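Local structure of probable molybdenum cofactor guanylyltransferase (Aquifex aeolicus, 2E8B) at residues E124-K130 against G168-I174. The protein probably transfers the GMP moiety of GTP to Mo-molybdopterin, releasing diphosphate and forming the Mo-molybdopterin guanine dinucleotide cofactor. Sequence-based numbering, arbitrary orientation.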
loop_
_atom_site.group_PDB
_atom_site.type_symbol
_atom_site.label_atom_id
_atom_site.label_comp_id
_atom_site.label_asym_id
_atom_site.label_seq_id
_atom_site.Cartn_x
_atom_site.Cartn_y
_atom_site.Cartn_z
ATOM N N GLU A 124 8.534 2.731 14.596
ATOM C CA GLU A 124 7.453 3.708 14.674
ATOM C C GLU A 124 7.937 5.112 14.298
ATOM O O GLU A 124 9.116 5.423 14.441
ATOM C CB GLU A 124 6.872 3.716 16.088
ATOM C CG GLU A 124 6.171 2.416 16.468
ATOM C CD GLU A 124 5.679 2.415 17.903
ATOM O OE1 GLU A 124 4.915 3.331 18.272
ATOM O OE2 GLU A 124 6.055 1.498 18.662
ATOM N N PRO A 125 7.028 5.979 13.813
ATOM C CA PRO A 125 5.604 5.715 13.603
ATOM C C PRO A 125 5.300 5.160 12.215
ATOM O O PRO A 125 4.219 4.628 11.979
ATOM C CB PRO A 125 4.974 7.086 13.817
ATOM C CG PRO A 125 5.979 7.986 13.195
ATOM C CD PRO A 125 7.308 7.423 13.682
ATOM N N VAL A 126 6.261 5.303 11.308
ATOM C CA VAL A 126 6.125 4.830 9.932
ATOM C C VAL A 126 7.480 4.402 9.389
ATOM O O VAL A 126 8.494 5.037 9.663
ATOM C CB VAL A 126 5.605 5.942 8.999
ATOM C CG1 VAL A 126 5.424 5.391 7.587
ATOM C CG2 VAL A 126 4.318 6.512 9.529
ATOM N N SER A 127 7.491 3.318 8.622
ATOM C CA SER A 127 8.710 2.834 7.988
ATOM C C SER A 127 8.315 2.519 6.558
ATOM O O SER A 127 7.438 1.688 6.317
ATOM C CB SER A 127 9.237 1.573 8.678
ATOM O OG SER A 127 9.825 1.899 9.927
ATOM N N VAL A 128 8.942 3.203 5.612
ATOM C CA VAL A 128 8.625 2.989 4.212
ATOM C C VAL A 128 9.861 2.646 3.408
ATOM O O VAL A 128 10.978 3.055 3.741
ATOM C CB VAL A 128 7.959 4.230 3.592
ATOM C CG1 VAL A 128 6.510 4.330 4.047
ATOM C CG2 VAL A 128 8.723 5.475 3.994
ATOM N N ALA A 129 9.646 1.888 2.341
ATOM C CA ALA A 129 10.720 1.460 1.458
ATOM C C ALA A 129 11.364 2.632 0.726
ATOM O O ALA A 129 10.684 3.561 0.303
ATOM C CB ALA A 129 10.177 0.448 0.447
ATOM N N LYS A 130 12.682 2.571 0.574
ATOM C CA LYS A 130 13.422 3.622 -0.105
ATOM C C LYS A 130 14.459 3.083 -1.081
ATOM O O LYS A 130 15.381 2.363 -0.698
ATOM C CB LYS A 130 14.116 4.526 0.928
ATOM C CG LYS A 130 15.000 5.621 0.338
ATOM C CD LYS A 130 14.188 6.647 -0.431
ATOM C CE LYS A 130 15.075 7.745 -1.007
ATOM N NZ LYS A 130 15.784 8.522 0.049
ATOM N N GLY A 168 6.865 12.349 10.939
ATOM C CA GLY A 168 8.164 11.708 11.035
ATOM C C GLY A 168 8.096 10.327 10.406
ATOM O O GLY A 168 7.051 9.678 10.437
ATOM N N TYR A 169 9.198 9.868 9.830
ATOM C CA TYR A 169 9.205 8.554 9.203
ATOM C C TYR A 169 10.601 7.981 9.094
ATOM O O TYR A 169 11.602 8.706 9.150
ATOM C CB TYR A 169 8.557 8.625 7.816
ATOM C CG TYR A 169 9.332 9.432 6.800
ATOM C CD1 TYR A 169 9.199 10.819 6.737
ATOM C CD2 TYR A 169 10.183 8.809 5.881
ATOM C CE1 TYR A 169 9.886 11.568 5.784
ATOM C CE2 TYR A 169 10.870 9.550 4.924
ATOM C CZ TYR A 169 10.716 10.924 4.879
ATOM O OH TYR A 169 11.378 11.660 3.922
ATOM N N ASN A 170 10.662 6.663 8.948
ATOM C CA ASN A 170 11.926 5.961 8.829
ATOM C C ASN A 170 12.061 5.341 7.445
ATOM O O ASN A 170 11.128 4.705 6.955
ATOM C CB ASN A 170 12.002 4.860 9.885
ATOM C CG ASN A 170 11.879 5.404 11.291
ATOM O OD1 ASN A 170 12.793 6.048 11.798
ATOM N ND2 ASN A 170 10.737 5.160 11.924
ATOM N N GLU A 171 13.215 5.537 6.815
ATOM C CA GLU A 171 13.459 4.960 5.500
ATOM C C GLU A 171 14.080 3.585 5.662
ATOM O O GLU A 171 14.980 3.390 6.484
ATOM C CB GLU A 171 14.453 5.787 4.684
ATOM C CG GLU A 171 13.992 7.138 4.191
ATOM C CD GLU A 171 15.006 7.737 3.224
ATOM O OE1 GLU A 171 16.210 7.394 3.326
ATOM O OE2 GLU A 171 14.610 8.552 2.368
ATOM N N VAL A 172 13.604 2.630 4.879
ATOM C CA VAL A 172 14.184 1.300 4.906
ATOM C C VAL A 172 14.888 1.206 3.562
ATOM O O VAL A 172 14.239 1.089 2.526
ATOM C CB VAL A 172 13.104 0.204 5.021
ATOM C CG1 VAL A 172 13.756 -1.170 4.983
ATOM C CG2 VAL A 172 12.326 0.370 6.312
ATOM N N GLU A 173 16.214 1.322 3.577
ATOM C CA GLU A 173 16.994 1.252 2.346
ATOM C C GLU A 173 16.862 -0.152 1.781
ATOM O O GLU A 173 17.304 -1.123 2.397
ATOM C CB GLU A 173 18.466 1.558 2.626
ATOM C CG GLU A 173 19.337 1.565 1.382
ATOM C CD GLU A 173 20.804 1.779 1.703
ATOM O OE1 GLU A 173 21.136 2.830 2.286
ATOM O OE2 GLU A 173 21.625 0.893 1.375
ATOM N N ILE A 174 16.237 -0.261 0.615
ATOM C CA ILE A 174 16.033 -1.561 -0.003
ATOM C C ILE A 174 17.322 -2.126 -0.566
ATOM O O ILE A 174 18.040 -1.444 -1.300
ATOM C CB ILE A 174 14.975 -1.481 -1.125
ATOM C CG1 ILE A 174 13.630 -1.059 -0.526
ATOM C CG2 ILE A 174 14.850 -2.821 -1.835
ATOM C CD1 ILE A 174 13.129 -1.975 0.586
HETATM O O HOH W 1 17.826 1.079 -2.204
#
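Lys130 and Glu171 meet on one face of a parallel strand pair, 126-130 beside 170-173, in the mixed sheet of this GT-A-like nucleotidyltransferase domain. The backbones are joined by five hydrogen bonds, running from Asn170 N to Val126 O (2.8 Å) through to Ile174 N on Lys130 O, a nearly straight bond at 174°. Strand 170-173 adds on beside 126-130, whose other side pairs with strands 134-135 and 140-142.

With CG anti to the backbone N (chi1 176°), the Lys130 chain leans over Glu171, bends at chi2 and chi4, and lays CG and CD against the carboxylate before NZ reaches OE2 of Glu171 at 2.6 Å. That salt bridge uses the syn side of OE2, with NZ 31° out of the carboxylate plane. A methionine in place of Lys130 would probably leave the Glu171 carboxylate without the positive charge it meets here. Next to this pair, Val128 CG2 packs obliquely on Tyr169 CD2, and Leu134 touches both residues as well as Glu171.

Toward the start of the strands, on the face shared with Ser127, the Asn170 amide reaches back beyond the backbone pairing. Its ND2 makes weak bonds to Val126 O and to Lys123 O, and a stronger one to Glu124 O at 3.0 Å; that last oxygen lies in the plane of the Asn170 amide, while ND2 stands well above the plane of the Glu124 carbonyl.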